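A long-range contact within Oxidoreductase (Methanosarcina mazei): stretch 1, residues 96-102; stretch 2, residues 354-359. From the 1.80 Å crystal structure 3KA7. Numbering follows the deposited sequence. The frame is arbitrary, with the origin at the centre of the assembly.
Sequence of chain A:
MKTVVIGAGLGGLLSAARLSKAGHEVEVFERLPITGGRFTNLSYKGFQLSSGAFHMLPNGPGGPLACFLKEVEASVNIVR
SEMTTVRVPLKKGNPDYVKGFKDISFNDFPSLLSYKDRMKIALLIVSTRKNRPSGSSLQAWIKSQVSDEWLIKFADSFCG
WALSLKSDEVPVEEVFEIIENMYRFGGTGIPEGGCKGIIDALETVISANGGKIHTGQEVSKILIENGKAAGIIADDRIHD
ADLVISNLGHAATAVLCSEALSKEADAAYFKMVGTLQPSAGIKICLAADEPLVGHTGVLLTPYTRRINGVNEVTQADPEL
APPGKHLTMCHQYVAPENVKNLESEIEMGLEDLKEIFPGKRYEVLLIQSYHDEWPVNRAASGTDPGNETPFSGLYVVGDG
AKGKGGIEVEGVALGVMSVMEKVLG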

# COMPACT_ATOMS: atom_id res chain seq x y z
N ASP A 96 19.52 -1.58 20.77
CA ASP A 96 18.08 -1.32 20.88
C ASP A 96 17.82 -0.04 21.68
O ASP A 96 18.75 0.70 21.99
CB ASP A 96 17.38 -2.49 21.54
CG ASP A 96 17.94 -2.81 22.91
OD1 ASP A 96 18.28 -1.87 23.66
OD2 ASP A 96 18.05 -4.01 23.24
N TYR A 97 16.56 0.20 22.03
CA TYR A 97 16.16 1.46 22.66
C TYR A 97 16.17 1.40 24.19
O TYR A 97 15.81 2.38 24.86
CB TYR A 97 14.78 1.89 22.18
CG TYR A 97 14.64 2.02 20.69
CD1 TYR A 97 15.62 2.64 19.93
CD2 TYR A 97 13.51 1.52 20.03
CE1 TYR A 97 15.49 2.76 18.54
CE2 TYR A 97 13.37 1.63 18.66
CZ TYR A 97 14.36 2.25 17.92
OH TYR A 97 14.21 2.35 16.54
N VAL A 98 16.57 0.25 24.73
CA VAL A 98 16.55 0.01 26.18
C VAL A 98 17.32 1.09 26.96
O VAL A 98 16.84 1.58 27.98
CB VAL A 98 17.10 -1.39 26.51
CG1 VAL A 98 17.19 -1.59 28.03
CG2 VAL A 98 16.22 -2.46 25.89
N LYS A 99 18.50 1.46 26.47
CA LYS A 99 19.29 2.50 27.13
C LYS A 99 18.91 3.91 26.68
O LYS A 99 19.64 4.87 26.94
CB LYS A 99 20.79 2.25 26.94
CG LYS A 99 21.30 0.99 27.62
CD LYS A 99 21.13 1.06 29.14
CE LYS A 99 21.88 2.25 29.74
NZ LYS A 99 21.47 2.52 31.15
N GLY A 100 17.77 4.05 26.03
CA GLY A 100 17.33 5.35 25.59
C GLY A 100 17.40 5.48 24.09
O GLY A 100 17.97 4.63 23.41
N PHE A 101 16.82 6.56 23.57
CA PHE A 101 16.78 6.78 22.14
C PHE A 101 16.78 8.26 21.81
O PHE A 101 16.57 9.12 22.67
CB PHE A 101 15.54 6.12 21.53
CG PHE A 101 14.24 6.65 22.06
CD1 PHE A 101 13.73 7.86 21.61
CD2 PHE A 101 13.52 5.95 23.01
CE1 PHE A 101 12.53 8.35 22.09
CE2 PHE A 101 12.31 6.44 23.50
CZ PHE A 101 11.82 7.64 23.04
N LYS A 102 17.02 8.54 20.54
CA LYS A 102 16.89 9.89 20.03
C LYS A 102 16.25 9.78 18.65
O LYS A 102 16.25 8.71 18.03
CB LYS A 102 18.26 10.55 19.95
CG LYS A 102 19.23 9.85 19.01
CD LYS A 102 20.62 10.49 19.08
CE LYS A 102 21.64 9.66 18.29
NZ LYS A 102 22.93 10.38 18.12
N LYS A 354 6.79 -1.37 24.25
CA LYS A 354 7.29 -0.96 25.56
C LYS A 354 8.63 -0.24 25.44
O LYS A 354 8.97 0.60 26.27
CB LYS A 354 7.44 -2.18 26.46
CG LYS A 354 6.16 -2.97 26.66
CD LYS A 354 6.45 -4.24 27.46
CE LYS A 354 5.25 -5.19 27.49
NZ LYS A 354 5.51 -6.31 28.44
N GLU A 355 9.38 -0.58 24.39
CA GLU A 355 10.71 -0.01 24.17
C GLU A 355 10.65 1.24 23.30
O GLU A 355 11.47 2.15 23.44
CB GLU A 355 11.65 -1.07 23.57
CG GLU A 355 11.90 -2.25 24.52
CD GLU A 355 12.73 -3.38 23.93
OE1 GLU A 355 13.06 -3.36 22.73
OE2 GLU A 355 13.06 -4.31 24.70
N ILE A 356 9.68 1.27 22.39
CA ILE A 356 9.46 2.43 21.54
C ILE A 356 8.82 3.56 22.34
O ILE A 356 9.22 4.72 22.23
CB ILE A 356 8.56 2.07 20.32
CG1 ILE A 356 9.23 0.97 19.48
CG2 ILE A 356 8.33 3.30 19.47
CD1 ILE A 356 8.27 0.31 18.44
N PHE A 357 7.84 3.22 23.17
CA PHE A 357 7.04 4.22 23.86
C PHE A 357 7.07 4.02 25.38
O PHE A 357 6.02 3.95 26.00
CB PHE A 357 5.60 4.15 23.35
CG PHE A 357 5.45 4.51 21.90
CD1 PHE A 357 5.95 5.71 21.42
CD2 PHE A 357 4.81 3.65 21.02
CE1 PHE A 357 5.81 6.06 20.08
CE2 PHE A 357 4.67 3.99 19.67
CZ PHE A 357 5.17 5.19 19.21
N PRO A 358 8.26 3.93 25.97
CA PRO A 358 8.34 3.63 27.40
C PRO A 358 7.61 4.67 28.27
O PRO A 358 7.77 5.87 28.08
CB PRO A 358 9.85 3.62 27.68
CG PRO A 358 10.43 4.51 26.64
CD PRO A 358 9.59 4.22 25.40
N GLY A 359 6.81 4.18 29.21
CA GLY A 359 6.16 5.05 30.18
C GLY A 359 5.02 5.88 29.63
O GLY A 359 4.41 6.67 30.36
O HOH W 1 14.30 -1.48 21.05
O HOH W 2 13.19 2.79 25.59

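No direct hydrogen bond joins the two stretches. The contact rests on two bridging waters and on modest packing; the stretches bury 262 Å² against each other, both sides summed. The backbones come nearest where Y97 faces E355, with their CA atoms 5.8 Å apart, and two waters bridge this pair.

Water 1 accepts from Y97 N at 3.0 Å and donates to E355 OE1 at 2.8 Å, so the amide of the turn is linked to the carboxylate of the helix. The E355 side chain reaches it by extending from a CA-to-CB bond that points toward stretch 1, with chi1 m (-64°) and chi2 t (176°). Water 2 donates twice, to Y97 O and to E355 O, each at 2.8 Å, and so spends both its protons on carbonyl oxygens. E355 lies in the last turn of the helix; F357 is the first residue to leave helical phi/psi.

The packing is led by two aromatic residues whose CA-to-CB bonds point toward stretch 2. Y97, chi1 m, is buried; its CB lies 3.6 Å from E355 O, and its CE2 makes an apolar contact with I356 CG1 at 4.3 Å. I356 is also buried, although its CA-to-CB bond points away from stretch 1. F101, chi1 p, places CE2 3.8 Å from I356 O and 4.0 Å from P358 CD. The proline carbon sits at the ring edge, near its plane, whereas I356 O approaches obliquely. A flat, apolar ring suits this position beside the backbone and pyrrolidine ring at the helix end. V98, an exposed residue, brings CG2 to 3.9 Å from E355 OE2, a simple proximity between a methyl group and a carboxylate oxygen. E355 loses the most surface to the other stretch, 73 Å², followed by Y97 with 55 Å².

Stretch 1 also has local bonds of its own. A type I turn runs from Y97 to G100 and is closed by G100 N to Y97 O at 2.8 Å, so Y97 O serves both the turn and water 2. D96 OD1 accepts from V98 N at 2.9 Å, with an N-H...acceptor angle of 150°; with chi1 p, the short side chain sets OD1 within reach of the amide two residues on. At G100, phi/psi of 110/170 would jam a CB against the carbonyl O of K99, which by itself calls for glycine.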